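Local coordinates for tail spike protein gp49 (Pseudomonas phage LKA1, PDB 4RU4), which probably cleaves the O-specific polysaccharide of Pseudomonas as a lyase, serving as the trimeric tailspike with which the phage degrades the host cell envelope during entry, at residues V308-R314 and A335-E341; Y247-D253 and I274-D280; L466-L472 and I496-A502. One frame throughout, in Å; residues are numbered along the deposited sequence. Where two conformers were deposited one is given.

Overall arrangement
All three contacts join successive coils of one right-handed parallel beta-helix, as expected for a pectin lyase-like domain. Contacts 2 and 1 are neighbours, centres 11 Å apart: Arg-309 O lies 2.9 Å from Asp-280 N and Asn-310 ND2 3.0 Å from Asp-280 OD1, both probable hydrogen bonds. Both also touch the second subunit of the trimer. Contact 3 lies further along the helix, its centre 31 and 40 Å from those of contacts 1 and 2. The side chain of its Leu-466 is about 8 Å from that of the calcium-binding residue Asp-394 but about 13 Å from the ion itself, near the site without belonging to it; contacts 1 and 2 lie away from it.

Contact 1. Residues V308-R314 and A335-E341; sequences VRNVRMR and AEDCSYE
Residues 308-314 and 335-341 run parallel, in register from Val-308 beside Ala-335 to Arg-314 beside Glu-341; strands 312-314 and 338-341 lie 4.7 Å apart at 2°. Both chains turn a corner through a residue with positive phi, Asn-310 (53/39) and Asp-337 (66/52). Before it, Glu-336 N donates to Val-308 O (2.9 Å). At the corner Asn-310 N reaches Asp-337 O (3.0 Å), and Val-311 N is satisfied by sulfur, Cys-338 SG, at 3.6 Å. Beyond it, Ser-339 N to Val-311 O is weak (3.3 Å), whereas Met-313 N to Ser-339 O (2.9 Å) and Glu-341 N to Met-313 O (2.8 Å) are short. Such corners stacked coil upon coil are characteristic of the pectate lyase-like parallel beta-helix, in which like positions of successive turns align. Three salt bridges cross the coils. Arg-309 forms one through NE (2.9 Å) and NH2 (3.1 Å) to Glu-336 OE1, while its NH1 bonds Gly-168 O. Arg-312, m at chi1 and chi2, folds back so that NE (2.9 Å) and NH2 (3.1 Å) reach Asn-310 OD1, NH1 reaches Ser-339 OG (3.0 Å) and NH2 salt-bridges Asp-337 OD1 (2.9 Å); Asn-310 OD1 also bonds Thr-344 of the second subunit, and Asp-337 OD2 bonds Tyr-188. Ser-339 OG donates to Glu-341 OE2 (2.6 Å). Arg-314 NE salt-bridges Glu-341 OE1 (2.8 Å), and a water bridges Arg-314 NH2 (3.1 Å) to Glu-341 OE2 (2.8 Å), which also pairs with Arg-359. On the opposite face Met-313 CG sits 3.7 Å from the Tyr-340 ring centroid, a CH-pi contact over the ring, whose hydroxyl bonds Asp-330 O.

Contact 2. Residues Y247-D253 and I274-D280; sequences YFARCYD and IFGNCHD
Strands 247-249 and 274-276 are parallel, 4.8 Å apart at 13°, and belong to consecutive coils of a parallel beta-helix. The register sets Tyr-247 beside Ile-274, Phe-248 beside Phe-275 and Ala-249 beside Gly-276. Phe-248 N bonds Ile-274 O (2.9 Å), Gly-276 N bonds Phe-248 O (2.7 Å) and Arg-250 N bonds Gly-276 O (2.8 Å). Both chains then bend through positive-phi residues, Arg-250 (53/43) and Asn-277 (53/45). Past this bend Tyr-252 pairs with His-279 (CA to CA 5.0 Å); Cys-251 N donates to Cys-278 SG (3.6 Å), His-279 N to Cys-251 O (3.1 Å) and Asp-253 N to His-279 O (2.8 Å), before both chains turn again at Asp-253 and Asp-280. Phe-248 and Phe-275 share chi1 m, and their near-parallel rings are slid apart with little overlap, centroids 5.3 Å apart and planes at 26°. On the other face Tyr-247, chi1 t, takes Ile-274 CG2 over its ring, 4.0 Å from the centroid. An ideal CB on Gly-276 would lie 3.0 Å from Tyr-247 CE1, a clash that glycine avoids. The charged side chains find their strongest partners outside the pair: salt bridges join Arg-250 to Asp-300 and Glu-226, Asp-253 to Arg-232 and Asp-280 to Arg-319 of the second subunit, and Asp-253 is hydrogen-bonded to Ser-230. One water lies 3.1 Å from Tyr-247 OH and donates to Asn-277 OD1 at 2.9 Å.

Contact 3. Residues L466-L472 and I496-A502; sequences LGKVLQL and ITLASAA
Main-chain hydrogen bonds define this parallel pairing. Thr-497 N donates to Gly-467 O (2.9 Å) and Val-469 N to Thr-497 O (3.0 Å). Both chains then turn a corner, at Val-469 (-80/-62) and Leu-498 (-68/-47), where helical backbone angles interrupt the extended course and Leu-470 N reaches Leu-498 O (3.0 Å). The consecutive amides of Val-469 and Leu-470 therefore bond to the consecutive carbonyls of Thr-497 and Leu-498. Regular pairing resumes with Ser-500 N to Leu-470 O (2.9 Å), Leu-472 N to Ser-500 O (2.8 Å) and Ala-502 N to Leu-472 O (3.0 Å). Here strands 470-472 and 499-501 are 4.6 Å apart at 3°, with Leu-470 beside Ala-499, Gln-471 beside Ser-500 and Leu-472 beside Ala-501.

Side-chain polar contacts gather on the face of Lys-468, Gln-471, Thr-497 and Ser-500. Lys-468, extended beyond chi1, spans the corner: its NZ donates hydrogen bonds to Ser-500 OG (2.8 Å) and Gln-471 OE1 (2.6 Å). Gln-471 NE2 is hydrogen-bonded to Asp-473. A water sits 2.8 Å from Thr-497 OG1 and 3.3 Å from Gly-467 O.

Apolar contacts pair Leu-466 CB with Ile-496 CG2 (3.9 Å), Val-469 CG2 with Ile-496 CD1 (4.0 Å) and Leu-470 CB with Ala-499 CB (4.0 Å). Leu-470 continues inward onto Leu-484 and Val-486 of strand 484-487, while Leu-498 packs on Met-512 and Pro-513. Aliphatic side chains directed inward and successive coils bonded through matching corners are typical of the parallel beta-helix, here at strand 497-501, the last of its six-stranded parallel sheet.

Contact 1. Residues V308-R314 and A335-E341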
loop_
_atom_site.group_PDB
_atom_site.type_symbol
_atom_site.label_atom_id
_atom_site.label_comp_id
_atom_site.label_asym_id
_atom_site.label_seq_id
_atom_site.Cartn_x
_atom_site.Cartn_y
_atom_site.Cartn_z
ATOM N N VAL B 308 -9.963 -18.594 -9.458
ATOM C CA VAL B 308 -9.355 -17.347 -9.827
ATOM C C VAL B 308 -8.264 -17.086 -8.792
ATOM O O VAL B 308 -8.578 -16.978 -7.598
ATOM C CB VAL B 308 -10.410 -16.231 -9.749
ATOM C CG1 VAL B 308 -9.747 -14.860 -9.939
ATOM C CG2 VAL B 308 -11.517 -16.486 -10.763
ATOM N N ARG B 309 -7.003 -16.971 -9.222
ATOM C CA ARG B 309 -5.900 -16.853 -8.252
ATOM C C ARG B 309 -4.856 -15.809 -8.603
ATOM O O ARG B 309 -4.520 -15.653 -9.763
ATOM C CB ARG B 309 -5.186 -18.202 -8.094
ATOM C CG ARG B 309 -6.052 -19.287 -7.432
ATOM C CD ARG B 309 -5.148 -20.407 -6.960
ATOM N NE ARG B 309 -5.832 -21.497 -6.250
ATOM C CZ ARG B 309 -6.357 -22.570 -6.834
ATOM N NH1 ARG B 309 -6.328 -22.725 -8.163
ATOM N NH2 ARG B 309 -6.903 -23.514 -6.082
ATOM N N ASN B 310 -4.308 -15.155 -7.577
ATOM C CA ASN B 310 -3.272 -14.116 -7.744
ATOM C C ASN B 310 -3.716 -13.058 -8.730
ATOM O O ASN B 310 -2.924 -12.559 -9.525
ATOM C CB ASN B 310 -1.885 -14.681 -8.133
ATOM C CG ASN B 310 -0.758 -13.630 -7.995
ATOM O OD1 ASN B 310 -0.766 -12.810 -7.072
ATOM N ND2 ASN B 310 0.171 -13.616 -8.955
ATOM N N VAL B 311 -4.994 -12.697 -8.663
ATOM C CA VAL B 311 -5.490 -11.575 -9.459
ATOM C C VAL B 311 -5.607 -10.377 -8.523
ATOM O O VAL B 311 -6.206 -10.461 -7.443
ATOM C CB VAL B 311 -6.819 -11.897 -10.206
ATOM C CG1 VAL B 311 -7.247 -10.706 -11.070
ATOM C CG2 VAL B 311 -6.668 -13.182 -11.071
ATOM N N ARG B 312 -4.966 -9.278 -8.919
ATOM C CA ARG B 312 -4.777 -8.145 -8.032
ATOM C C ARG B 312 -5.399 -6.884 -8.635
ATOM O O ARG B 312 -5.036 -6.490 -9.736
ATOM C CB ARG B 312 -3.274 -7.948 -7.784
ATOM C CG ARG B 312 -2.574 -9.238 -7.404
ATOM C CD ARG B 312 -2.977 -9.660 -5.969
ATOM N NE ARG B 312 -2.296 -10.898 -5.592
ATOM C CZ ARG B 312 -2.411 -11.476 -4.392
ATOM N NH1 ARG B 312 -3.185 -10.934 -3.456
ATOM N NH2 ARG B 312 -1.740 -12.591 -4.127
ATOM N N MET B 313 -6.336 -6.250 -7.916
ATOM C CA MET B 313 -6.918 -5.001 -8.377
ATOM C C MET B 313 -6.251 -3.869 -7.597
ATOM O O MET B 313 -6.316 -3.839 -6.366
ATOM C CB MET B 313 -8.428 -4.972 -8.120
ATOM C CG MET B 313 -9.155 -6.290 -8.371
ATOM S SD MET B 313 -8.827 -7.026 -9.994
ATOM C CE MET B 313 -9.841 -8.487 -9.824
ATOM N N ARG B 314 -5.635 -2.918 -8.300
ATOM C CA ARG B 314 -4.829 -1.906 -7.628
ATOM C C ARG B 314 -5.092 -0.532 -8.189
ATOM O O ARG B 314 -5.239 -0.384 -9.408
ATOM C CB ARG B 314 -3.348 -2.222 -7.813
ATOM C CG ARG B 314 -2.933 -3.554 -7.159
ATOM C CD ARG B 314 -1.432 -3.765 -7.184
ATOM N NE ARG B 314 -1.055 -4.899 -6.344
ATOM C CZ ARG B 314 -0.442 -5.989 -6.782
ATOM N NH1 ARG B 314 -0.124 -6.110 -8.059
ATOM N NH2 ARG B 314 -0.142 -6.959 -5.928
ATOM N N ALA B 335 -12.550 -17.772 -5.692
ATOM C CA ALA B 335 -11.347 -16.951 -5.679
ATOM C C ALA B 335 -10.435 -17.461 -4.575
ATOM O O ALA B 335 -10.915 -17.828 -3.513
ATOM C CB ALA B 335 -11.696 -15.460 -5.428
ATOM N N GLU B 336 -9.128 -17.494 -4.821
ATOM C CA GLU B 336 -8.157 -17.758 -3.747
ATOM C C GLU B 336 -6.947 -16.862 -3.901
ATOM O O GLU B 336 -6.400 -16.781 -5.003
ATOM C CB GLU B 336 -7.710 -19.220 -3.740
ATOM C CG GLU B 336 -6.485 -19.477 -2.869
ATOM C CD GLU B 336 -6.156 -20.955 -2.672
ATOM O OE1 GLU B 336 -6.550 -21.798 -3.497
ATOM O OE2 GLU B 336 -5.484 -21.274 -1.673
ATOM N N ASP B 337 -6.519 -16.191 -2.824
ATOM C CA ASP B 337 -5.263 -15.448 -2.878
ATOM C C ASP B 337 -5.421 -14.302 -3.872
ATOM O O ASP B 337 -4.638 -14.144 -4.801
ATOM C CB ASP B 337 -4.077 -16.355 -3.284
ATOM C CG ASP B 337 -2.722 -15.667 -3.123
ATOM O OD1 ASP B 337 -2.621 -14.697 -2.336
ATOM O OD2 ASP B 337 -1.747 -16.097 -3.782
ATOM N N CYS B 338 -6.472 -13.516 -3.696
ATOM C CA CYS B 338 -6.671 -12.340 -4.540
ATOM C C CYS B 338 -6.881 -11.132 -3.636
ATOM O O CYS B 338 -7.185 -11.287 -2.454
ATOM C CB CYS B 338 -7.914 -12.520 -5.399
ATOM S SG CYS B 338 -7.792 -13.777 -6.678
ATOM N N SER B 339 -6.772 -9.914 -4.189
ATOM C CA SER B 339 -6.930 -8.722 -3.355
ATOM C C SER B 339 -7.311 -7.481 -4.139
ATOM O O SER B 339 -7.103 -7.415 -5.368
ATOM C CB SER B 339 -5.636 -8.422 -2.556
ATOM O OG SER B 339 -4.490 -8.287 -3.408
ATOM N N TYR B 340 -7.900 -6.520 -3.415
ATOM C CA TYR B 340 -7.994 -5.112 -3.851
ATOM C C TYR B 340 -7.005 -4.326 -2.976
ATOM O O TYR B 340 -6.951 -4.519 -1.762
ATOM C CB TYR B 340 -9.419 -4.541 -3.670
ATOM C CG TYR B 340 -10.457 -5.079 -4.649
ATOM C CD1 TYR B 340 -11.035 -6.317 -4.465
ATOM C CD2 TYR B 340 -10.862 -4.327 -5.755
ATOM C CE1 TYR B 340 -11.984 -6.826 -5.381
ATOM C CE2 TYR B 340 -11.816 -4.827 -6.660
ATOM C CZ TYR B 340 -12.363 -6.067 -6.457
ATOM O OH TYR B 340 -13.279 -6.580 -7.342
ATOM N N GLU B 341 -6.234 -3.429 -3.583
ATOM C CA GLU B 341 -5.230 -2.660 -2.859
ATOM C C GLU B 341 -5.240 -1.229 -3.403
ATOM O O GLU B 341 -5.303 -1.035 -4.620
ATOM C CB GLU B 341 -3.843 -3.285 -3.095
ATOM C CG GLU B 341 -3.815 -4.735 -2.563
ATOM C CD GLU B 341 -2.591 -5.555 -2.941
ATOM O OE1 GLU B 341 -1.713 -5.045 -3.668
ATOM O OE2 GLU B 341 -2.542 -6.746 -2.519
HETATM O O HOH W 1 -2.436 -11.814 -0.610
HETATM O O HOH W 2 0.134 -7.405 -2.893
#

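Contact 2. Residues Y247-D253 and I274-D280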
loop_
_atom_site.group_PDB
_atom_site.type_symbol
_atom_site.label_atom_id
_atom_site.label_comp_id
_atom_site.label_asym_id
_atom_site.label_seq_id
_atom_site.Cartn_x
_atom_site.Cartn_y
_atom_site.Cartn_z
ATOM N N TYR B 247 -14.339 -8.751 -20.369
ATOM C CA TYR B 247 -14.405 -10.085 -19.792
ATOM C C TYR B 247 -13.157 -10.841 -20.188
ATOM O O TYR B 247 -12.963 -11.124 -21.363
ATOM C CB TYR B 247 -15.647 -10.812 -20.321
ATOM C CG TYR B 247 -16.002 -12.129 -19.643
ATOM C CD1 TYR B 247 -15.048 -12.903 -18.999
ATOM C CD2 TYR B 247 -17.309 -12.584 -19.646
ATOM C CE1 TYR B 247 -15.382 -14.112 -18.377
ATOM C CE2 TYR B 247 -17.659 -13.777 -19.030
ATOM C CZ TYR B 247 -16.687 -14.538 -18.400
ATOM O OH TYR B 247 -17.044 -15.728 -17.793
ATOM N N PHE B 248 -12.324 -11.173 -19.198
ATOM C CA PHE B 248 -11.199 -12.065 -19.392
ATOM C C PHE B 248 -11.621 -13.459 -18.906
ATOM O O PHE B 248 -12.035 -13.616 -17.750
ATOM C CB PHE B 248 -9.975 -11.613 -18.581
ATOM C CG PHE B 248 -9.358 -10.311 -19.055
ATOM C CD1 PHE B 248 -8.643 -10.255 -20.231
ATOM C CD2 PHE B 248 -9.457 -9.169 -18.281
ATOM C CE1 PHE B 248 -8.058 -9.059 -20.675
ATOM C CE2 PHE B 248 -8.865 -7.954 -18.694
ATOM C CZ PHE B 248 -8.154 -7.908 -19.887
ATOM N N ALA B 249 -11.511 -14.463 -19.778
ATOM C CA ALA B 249 -11.932 -15.825 -19.425
ATOM C C ALA B 249 -10.734 -16.752 -19.608
ATOM O O ALA B 249 -10.157 -16.799 -20.696
ATOM C CB ALA B 249 -13.097 -16.283 -20.307
ATOM N N ARG B 250 -10.378 -17.493 -18.564
ATOM C CA ARG B 250 -9.285 -18.454 -18.670
ATOM C C ARG B 250 -7.999 -17.832 -19.212
ATOM O O ARG B 250 -7.334 -18.429 -20.062
ATOM C CB ARG B 250 -9.694 -19.649 -19.559
ATOM C CG ARG B 250 -10.460 -20.735 -18.808
ATOM C CD ARG B 250 -11.071 -21.741 -19.778
ATOM N NE ARG B 250 -12.156 -21.128 -20.542
ATOM C CZ ARG B 250 -13.382 -20.958 -20.065
ATOM N NH1 ARG B 250 -13.667 -21.356 -18.825
ATOM N NH2 ARG B 250 -14.315 -20.373 -20.801
ATOM N N CYS B 251 -7.656 -16.635 -18.732
ATOM C CA CYS B 251 -6.423 -15.993 -19.145
ATOM C C CYS B 251 -5.398 -16.082 -18.036
ATOM O O CYS B 251 -5.739 -16.025 -16.858
ATOM C CB CYS B 251 -6.633 -14.509 -19.481
ATOM S SG CYS B 251 -7.631 -14.258 -20.972
ATOM N N TYR B 252 -4.146 -16.162 -18.436
ATOM C CA TYR B 252 -3.012 -16.162 -17.510
ATOM C C TYR B 252 -2.363 -14.801 -17.639
ATOM O O TYR B 252 -2.006 -14.407 -18.756
ATOM C CB TYR B 252 -2.013 -17.227 -17.937
ATOM C CG TYR B 252 -0.875 -17.440 -16.955
ATOM C CD1 TYR B 252 -1.122 -17.935 -15.682
ATOM C CD2 TYR B 252 0.443 -17.142 -17.311
ATOM C CE1 TYR B 252 -0.076 -18.143 -14.776
ATOM C CE2 TYR B 252 1.492 -17.352 -16.428
ATOM C CZ TYR B 252 1.225 -17.859 -15.155
ATOM O OH TYR B 252 2.270 -18.056 -14.265
ATOM N N ASP B 253 -2.251 -14.072 -16.524
ATOM C CA ASP B 253 -1.585 -12.764 -16.507
ATOM C C ASP B 253 -2.280 -11.742 -17.430
ATOM O O ASP B 253 -1.620 -10.967 -18.137
ATOM C CB ASP B 253 -0.087 -12.905 -16.865
ATOM C CG ASP B 253 0.656 -11.557 -16.865
ATOM O OD1 ASP B 253 0.411 -10.764 -15.943
ATOM O OD2 ASP B 253 1.464 -11.285 -17.798
ATOM N N ILE B 274 -14.620 -8.224 -15.561
ATOM C CA ILE B 274 -14.700 -9.494 -14.865
ATOM C C ILE B 274 -13.574 -10.432 -15.289
ATOM O O ILE B 274 -13.256 -10.581 -16.491
ATOM C CB ILE B 274 -16.090 -10.190 -14.990
ATOM C CG1 ILE B 274 -16.019 -11.592 -14.357
ATOM C CG2 ILE B 274 -16.548 -10.253 -16.461
ATOM C CD1 ILE B 274 -17.296 -12.121 -13.863
ATOM N N PHE B 275 -12.957 -11.040 -14.280
ATOM C CA PHE B 275 -11.911 -12.041 -14.496
ATOM C C PHE B 275 -12.536 -13.385 -14.173
ATOM O O PHE B 275 -12.768 -13.678 -12.998
ATOM C CB PHE B 275 -10.696 -11.790 -13.580
ATOM C CG PHE B 275 -9.910 -10.525 -13.913
ATOM C CD1 PHE B 275 -10.314 -9.292 -13.428
ATOM C CD2 PHE B 275 -8.761 -10.575 -14.685
ATOM C CE1 PHE B 275 -9.595 -8.128 -13.726
ATOM C CE2 PHE B 275 -8.033 -9.416 -14.980
ATOM C CZ PHE B 275 -8.479 -8.186 -14.494
ATOM N N GLY B 276 -12.851 -14.174 -15.205
ATOM C CA GLY B 276 -13.462 -15.479 -15.009
ATOM C C GLY B 276 -12.397 -16.546 -15.173
ATOM O O GLY B 276 -11.719 -16.603 -16.214
ATOM N N ASN B 277 -12.212 -17.365 -14.146
ATOM C CA ASN B 277 -11.259 -18.479 -14.243
ATOM C C ASN B 277 -9.858 -18.022 -14.685
ATOM O O ASN B 277 -9.247 -18.628 -15.559
ATOM C CB ASN B 277 -11.833 -19.543 -15.200
ATOM C CG ASN B 277 -13.278 -19.941 -14.836
ATOM O OD1 ASN B 277 -14.191 -19.799 -15.653
ATOM N ND2 ASN B 277 -13.482 -20.465 -13.601
ATOM N N CYS B 278 -9.359 -16.937 -14.087
ATOM C CA CYS B 278 -8.096 -16.357 -14.508
ATOM C C CYS B 278 -7.053 -16.508 -13.415
ATOM O O CYS B 278 -7.397 -16.636 -12.228
ATOM C CB CYS B 278 -8.243 -14.863 -14.815
ATOM S SG CYS B 278 -9.129 -14.436 -16.355
ATOM N N HIS B 279 -5.783 -16.427 -13.800
ATOM C CA HIS B 279 -4.687 -16.640 -12.853
ATOM C C HIS B 279 -3.608 -15.608 -13.192
ATOM O O HIS B 279 -3.298 -15.428 -14.366
ATOM C CB HIS B 279 -4.198 -18.098 -13.005
ATOM C CG HIS B 279 -3.242 -18.566 -11.931
ATOM N ND1 HIS B 279 -3.380 -19.783 -11.291
ATOM C CD2 HIS B 279 -2.113 -18.007 -11.429
ATOM C CE1 HIS B 279 -2.393 -19.939 -10.422
ATOM N NE2 HIS B 279 -1.605 -18.878 -10.490
ATOM N N ASP B 280 -3.081 -14.908 -12.183
ATOM C CA ASP B 280 -2.131 -13.806 -12.369
ATOM C C ASP B 280 -2.795 -12.570 -12.998
ATOM O O ASP B 280 -3.953 -12.617 -13.406
ATOM C CB ASP B 280 -0.871 -14.215 -13.173
ATOM C CG ASP B 280 0.304 -14.612 -12.284
ATOM O OD1 ASP B 280 0.091 -15.380 -11.327
ATOM O OD2 ASP B 280 1.455 -14.161 -12.554
HETATM O O HOH W 3 -14.722 -17.731 -17.544
HETATM O O HOH W 4 -5.416 -13.359 -15.782
HETATM O O HOH W 5 1.038 -11.451 -12.747
#

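Contact 3. Residues L466-L472 and I496-A502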
loop_
_atom_site.group_PDB
_atom_site.type_symbol
_atom_site.label_atom_id
_atom_site.label_comp_id
_atom_site.label_asym_id
_atom_site.label_seq_id
_atom_site.Cartn_x
_atom_site.Cartn_y
_atom_site.Cartn_z
ATOM N N LEU B 466 -23.814 2.950 19.400
ATOM C CA LEU B 466 -23.339 1.634 19.020
ATOM C C LEU B 466 -23.859 0.676 20.075
ATOM O O LEU B 466 -23.989 1.050 21.241
ATOM C CB LEU B 466 -21.804 1.589 18.983
ATOM C CG LEU B 466 -21.137 0.277 18.587
ATOM C CD1 LEU B 466 -21.555 -0.149 17.153
ATOM C CD2 LEU B 466 -19.597 0.431 18.700
ATOM N N GLY B 467 -24.180 -0.546 19.653
ATOM C CA GLY B 467 -24.516 -1.607 20.580
ATOM C C GLY B 467 -23.314 -2.460 20.957
ATOM O O GLY B 467 -22.983 -2.605 22.143
ATOM N N LYS B 468 -22.641 -3.024 19.953
ATOM C CA LYS B 468 -21.626 -4.059 20.225
ATOM C C LYS B 468 -20.505 -3.984 19.215
ATOM O O LYS B 468 -20.726 -3.508 18.099
ATOM C CB LYS B 468 -22.223 -5.473 20.106
ATOM C CG LYS B 468 -23.658 -5.604 20.586
ATOM C CD LYS B 468 -24.107 -7.062 20.627
ATOM C CE LYS B 468 -25.579 -7.170 21.068
ATOM N NZ LYS B 468 -26.089 -8.572 21.020
ATOM N N VAL B 469 -19.327 -4.498 19.590
ATOM C CA VAL B 469 -18.245 -4.669 18.621
ATOM C C VAL B 469 -18.541 -5.946 17.840
ATOM O O VAL B 469 -18.769 -5.883 16.637
ATOM C CB VAL B 469 -16.838 -4.712 19.284
ATOM C CG1 VAL B 469 -15.723 -4.870 18.231
ATOM C CG2 VAL B 469 -16.602 -3.451 20.126
ATOM N N LEU B 470 -18.582 -7.093 18.530
ATOM C CA LEU B 470 -18.836 -8.371 17.864
ATOM C C LEU B 470 -20.175 -8.965 18.264
ATOM O O LEU B 470 -20.592 -8.873 19.434
ATOM C CB LEU B 470 -17.747 -9.395 18.198
ATOM C CG LEU B 470 -16.300 -8.953 17.992
ATOM C CD1 LEU B 470 -15.377 -10.109 18.332
ATOM C CD2 LEU B 470 -16.065 -8.440 16.550
ATOM N N GLN B 471 -20.817 -9.607 17.289
ATOM C CA GLN B 471 -22.049 -10.349 17.492
ATOM C C GLN B 471 -21.794 -11.715 16.843
ATOM O O GLN B 471 -21.702 -11.817 15.616
ATOM C CB GLN B 471 -23.205 -9.625 16.811
ATOM C CG GLN B 471 -24.478 -10.438 16.721
ATOM C CD GLN B 471 -25.247 -10.422 18.019
ATOM O OE1 GLN B 471 -25.269 -9.414 18.729
ATOM N NE2 GLN B 471 -25.862 -11.547 18.351
ATOM N N LEU B 472 -21.609 -12.743 17.670
ATOM C CA LEU B 472 -21.188 -14.070 17.190
ATOM C C LEU B 472 -22.264 -15.103 17.515
ATOM O O LEU B 472 -22.458 -15.460 18.682
ATOM C CB LEU B 472 -19.837 -14.476 17.814
ATOM C CG LEU B 472 -18.724 -13.412 17.649
ATOM C CD1 LEU B 472 -17.468 -13.765 18.435
ATOM C CD2 LEU B 472 -18.373 -13.166 16.162
ATOM N N ILE B 496 -21.188 0.085 25.507
ATOM C CA ILE B 496 -21.210 -0.980 24.483
ATOM C C ILE B 496 -20.895 -2.377 25.050
ATOM O O ILE B 496 -20.368 -2.514 26.148
ATOM C CB ILE B 496 -20.336 -0.618 23.224
ATOM C CG1 ILE B 496 -18.818 -0.600 23.500
ATOM C CG2 ILE B 496 -20.789 0.754 22.662
ATOM C CD1 ILE B 496 -18.082 -1.973 23.593
ATOM N N THR B 497 -21.256 -3.401 24.296
ATOM C CA THR B 497 -20.916 -4.781 24.620
ATOM C C THR B 497 -19.756 -5.198 23.714
ATOM O O THR B 497 -19.830 -5.048 22.505
ATOM C CB THR B 497 -22.125 -5.688 24.360
ATOM O OG1 THR B 497 -23.186 -5.313 25.267
ATOM C CG2 THR B 497 -21.754 -7.164 24.542
ATOM N N LEU B 498 -18.692 -5.737 24.286
ATOM C CA LEU B 498 -17.534 -6.096 23.474
ATOM C C LEU B 498 -17.837 -7.251 22.529
ATOM O O LEU B 498 -17.493 -7.210 21.346
ATOM C CB LEU B 498 -16.340 -6.458 24.379
ATOM C CG LEU B 498 -15.758 -5.281 25.143
ATOM C CD1 LEU B 498 -14.954 -5.781 26.322
ATOM C CD2 LEU B 498 -14.903 -4.460 24.175
ATOM N N ALA B 499 -18.452 -8.301 23.045
ATOM C CA ALA B 499 -18.737 -9.434 22.202
ATOM C C ALA B 499 -19.900 -10.251 22.730
ATOM O O ALA B 499 -19.823 -10.826 23.809
ATOM C CB ALA B 499 -17.476 -10.314 22.065
ATOM N N SER B 500 -21.002 -10.262 21.993
ATOM C CA SER B 500 -22.028 -11.253 22.243
ATOM C C SER B 500 -21.523 -12.523 21.592
ATOM O O SER B 500 -21.175 -12.525 20.412
ATOM C CB SER B 500 -23.370 -10.826 21.641
ATOM O OG SER B 500 -23.919 -9.772 22.403
ATOM N N ALA B 501 -21.446 -13.595 22.367
ATOM C CA ALA B 501 -20.875 -14.840 21.856
ATOM C C ALA B 501 -21.708 -16.034 22.281
ATOM O O ALA B 501 -21.904 -16.251 23.486
ATOM C CB ALA B 501 -19.443 -15.022 22.347
ATOM N N ALA B 502 -22.172 -16.812 21.307
ATOM C CA ALA B 502 -23.003 -17.975 21.607
ATOM C C ALA B 502 -22.229 -19.288 21.420
ATOM O O ALA B 502 -21.299 -19.368 20.607
ATOM C CB ALA B 502 -24.256 -17.960 20.762
HETATM O O HOH W 6 -24.381 -2.801 25.087
#